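Local atomic coordinates of glutaminase 1 (Escherichia coli, PDB entry 1U60), a protein that catalyses the hydrolysis of L-glutamine to L-glutamate and ammonium. Residues S66-C71 with R194-L199. Residues are numbered along the deposited sequence; the frame is centred on the assembly and turned at random.
Sequences SISKVC and RQCSTL
This is a small, buried polar contact near the centre of the chain, where the start of helix 68-80 meets the turn that leads from helix 185-195 into strand 198-200 of a small three-stranded sheet. Ser-68 does most of the work, pointing at the turn with its CA 5.7 Å from that of Cys-196. Ser-68 CB sits against the main chain, 3.1 Å from Gln-195 O, a carbonyl that also accepts a hydrogen bond from Gln-143 of helix 132-147. Ser-68 OG, placed between its own backbone N and carbonyl carbon (chi1 70°), hydrogen-bonds Glu-65 O just before it in the chain; Gln-195 OE1, 3.1 Å from Ser-68 OG, is a second possible acceptor for the same proton. In Gln-195 the same crowded position (chi1 83°) brings CG to 3.3 Å from Ser-68 OG. The extended chi2 of 176° carries the amide on, and Gln-195 OE1 ends beside the Ser-68 to Lys-69 peptide, 3.9 Å from Lys-69 N. Cys-196 adds its sulphur, with SG 3.6 Å from Ser-68 OG, while its backbone pairs with Glu-65. Pointing away from this turn, Ser-66 and Lys-69 both hydrogen-bond the hydroxyl of Tyr-244, and Lys-69 NZ also bonds Asn-117. The Ser-66-to-Lys-69 spacing at a helix start is the Ser-x-x-Lys motif of the serine beta-lactamase-like fold, with Ser-66, Asn-117 and Tyr-244 all predicted to bind substrate.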
ATOM      1  N   SER A  66      -2.762  19.339   2.240  1.00  8.43           N
ATOM      2  CA  SER A  66      -1.726  18.310   2.135  1.00  7.91           C
ATOM      3  C   SER A  66      -1.789  17.583   0.787  1.00  7.97           C
ATOM      4  O   SER A  66      -0.900  16.797   0.444  1.00  7.57           O
ATOM      5  CB  SER A  66      -1.739  17.336   3.315  1.00  9.75           C
ATOM      6  OG  SER A  66      -2.897  16.637   3.224  1.00 11.67           O
ATOM      7  N   ILE A  67      -2.779  17.838  -0.046  1.00  5.94           N
ATOM      8  CA  ILE A  67      -2.692  17.285  -1.389  1.00  7.62           C
ATOM      9  C   ILE A  67      -1.461  17.826  -2.126  1.00  7.91           C
ATOM     10  O   ILE A  67      -0.913  17.148  -3.039  1.00  7.80           O
ATOM     11  CB  ILE A  67      -4.041  17.491  -2.199  1.00  7.09           C
ATOM     12  CG1 ILE A  67      -5.219  16.760  -1.499  1.00  8.60           C
ATOM     13  CG2 ILE A  67      -3.875  16.978  -3.596  1.00  8.44           C
ATOM     14  CD1 ILE A  67      -6.552  17.141  -2.016  1.00 10.87           C
ATOM     15  N   SER A  68      -1.016  19.031  -1.745  1.00  8.42           N
ATOM     16  CA  SER A  68       0.229  19.606  -2.250  1.00  6.75           C
ATOM     17  C   SER A  68       1.445  18.658  -2.132  1.00  6.96           C
ATOM     18  O   SER A  68       2.367  18.760  -2.944  1.00  8.31           O
ATOM     19  CB  SER A  68       0.530  20.890  -1.487  1.00  7.57           C
ATOM     20  OG  SER A  68       0.900  20.616  -0.156  1.00  8.24           O
ATOM     21  N   LYS A  69       1.409  17.709  -1.183  1.00  7.46           N
ATOM     22  CA  LYS A  69       2.501  16.742  -0.969  1.00  7.09           C
ATOM     23  C   LYS A  69       2.769  15.931  -2.241  1.00  7.15           C
ATOM     24  O   LYS A  69       3.920  15.582  -2.545  1.00  8.56           O
ATOM     25  CB  LYS A  69       2.237  15.834   0.222  1.00  7.49           C
ATOM     26  CG  LYS A  69       2.000  16.596   1.524  1.00  8.35           C
ATOM     27  CD  LYS A  69       1.598  15.592   2.635  1.00  7.51           C
ATOM     28  CE  LYS A  69       1.527  16.250   4.003  1.00  9.23           C
ATOM     29  NZ  LYS A  69       0.880  15.266   4.964  1.00  9.85           N
ATOM     30  N   VAL A  70       1.705  15.672  -3.019  1.00  8.07           N
ATOM     31  CA  VAL A  70       1.842  14.831  -4.217  1.00  8.23           C
ATOM     32  C   VAL A  70       2.623  15.651  -5.251  1.00  8.40           C
ATOM     33  O   VAL A  70       3.500  15.121  -5.963  1.00  8.70           O
ATOM     34  CB  VAL A  70       0.463  14.393  -4.743  1.00  7.25           C
ATOM     35  CG1 VAL A  70       0.588  13.746  -6.113  1.00 10.36           C
ATOM     36  CG2 VAL A  70      -0.213  13.487  -3.760  1.00  9.31           C
ATOM     37  N   CYS A  71       2.283  16.937  -5.366  1.00  8.44           N
ATOM     38  CA  CYS A  71       2.919  17.763  -6.395  1.00  9.37           C
ATOM     39  C   CYS A  71       4.411  17.996  -6.111  1.00  9.34           C
ATOM     40  O   CYS A  71       5.239  17.974  -7.002  1.00  7.85           O
ATOM     41  CB  CYS A  71       2.238  19.117  -6.532  1.00  9.99           C
ATOM     42  SG  CYS A  71       0.427  19.048  -6.781  1.00 13.07           S
ATOM     43  N   ARG A 194       3.241  27.547   2.300  1.00  9.08           N
ATOM     44  CA  ARG A 194       2.753  28.148   1.042  1.00  9.00           C
ATOM     45  C   ARG A 194       2.118  27.119   0.147  1.00  7.25           C
ATOM     46  O   ARG A 194       1.040  27.362  -0.392  1.00  7.29           O
ATOM     47  CB  ARG A 194       3.867  28.854   0.260  1.00  8.79           C
ATOM     48  CG  ARG A 194       4.501  30.027   0.996  1.00 10.25           C
ATOM     49  CD  ARG A 194       5.493  30.771   0.132  1.00 12.84           C
ATOM     50  NE  ARG A 194       6.572  31.443   0.853  1.00 13.70           N
ATOM     51  CZ  ARG A 194       7.493  32.227   0.261  1.00 14.34           C
ATOM     52  NH1 ARG A 194       7.437  32.471  -1.036  1.00 15.71           N
ATOM     53  NH2 ARG A 194       8.462  32.769   0.964  1.00 15.92           N
ATOM     54  N   GLN A 195       2.781  25.977  -0.039  1.00  8.28           N
ATOM     55  CA  GLN A 195       2.299  24.990  -1.013  1.00  8.07           C
ATOM     56  C   GLN A 195       0.941  24.416  -0.617  1.00  8.83           C
ATOM     57  O   GLN A 195       0.123  24.013  -1.461  1.00  7.82           O
ATOM     58  CB  GLN A 195       3.334  23.908  -1.257  1.00  8.39           C
ATOM     59  CG  GLN A 195       3.330  22.783  -0.232  1.00  8.84           C
ATOM     60  CD  GLN A 195       4.286  21.684  -0.543  1.00  8.75           C
ATOM     61  OE1 GLN A 195       3.957  20.468  -0.333  1.00 11.30           O
ATOM     62  NE2 GLN A 195       5.449  22.027  -0.963  1.00  5.57           N
ATOM     63  N   CYS A 196       0.670  24.420   0.695  1.00  8.93           N
ATOM     64  CA  CYS A 196      -0.602  23.998   1.240  1.00  8.85           C
ATOM     65  C   CYS A 196      -1.730  25.037   1.112  1.00  8.59           C
ATOM     66  O   CYS A 196      -2.902  24.701   1.307  1.00  8.55           O
ATOM     67  CB  CYS A 196      -0.450  23.658   2.715  1.00  9.88           C
ATOM     68  SG  CYS A 196       0.441  22.115   3.031  1.00  9.73           S
ATOM     69  N   SER A 197      -1.352  26.263   0.758  1.00  7.93           N
ATOM     70  CA  SER A 197      -2.223  27.415   0.831  1.00  7.82           C
ATOM     71  C   SER A 197      -2.720  27.889  -0.527  1.00  8.34           C
ATOM     72  O   SER A 197      -3.335  28.920  -0.599  1.00  9.14           O
ATOM     73  CB  SER A 197      -1.531  28.578   1.603  1.00  8.51           C
ATOM     74  OG  SER A 197      -1.196  28.180   2.933  1.00 10.50           O
ATOM     75  N   THR A 198      -2.520  27.123  -1.589  1.00  8.57           N
ATOM     76  CA  THR A 198      -3.157  27.420  -2.873  1.00  9.07           C
ATOM     77  C   THR A 198      -4.596  26.886  -2.896  1.00  9.10           C
ATOM     78  O   THR A 198      -4.963  26.033  -2.082  1.00  9.92           O
ATOM     79  CB  THR A 198      -2.325  26.801  -3.997  1.00 10.03           C
ATOM     80  OG1 THR A 198      -2.257  25.386  -3.776  1.00  9.49           O
ATOM     81  CG2 THR A 198      -0.910  27.339  -4.019  1.00 10.07           C
ATOM     82  N   LEU A 199      -5.389  27.416  -3.818  1.00  8.83           N
ATOM     83  CA  LEU A 199      -6.769  27.016  -4.002  1.00  8.49           C
ATOM     84  C   LEU A 199      -6.988  26.361  -5.354  1.00  9.16           C
ATOM     85  O   LEU A 199      -6.420  26.795  -6.361  1.00  9.01           O
ATOM     86  CB  LEU A 199      -7.670  28.240  -3.930  1.00 10.21           C
ATOM     87  CG  LEU A 199      -7.575  29.123  -2.669  1.00 10.68           C
ATOM     88  CD1 LEU A 199      -8.664  30.190  -2.698  1.00 13.14           C
ATOM     89  CD2 LEU A 199      -7.746  28.326  -1.402  1.00 11.43           C
TER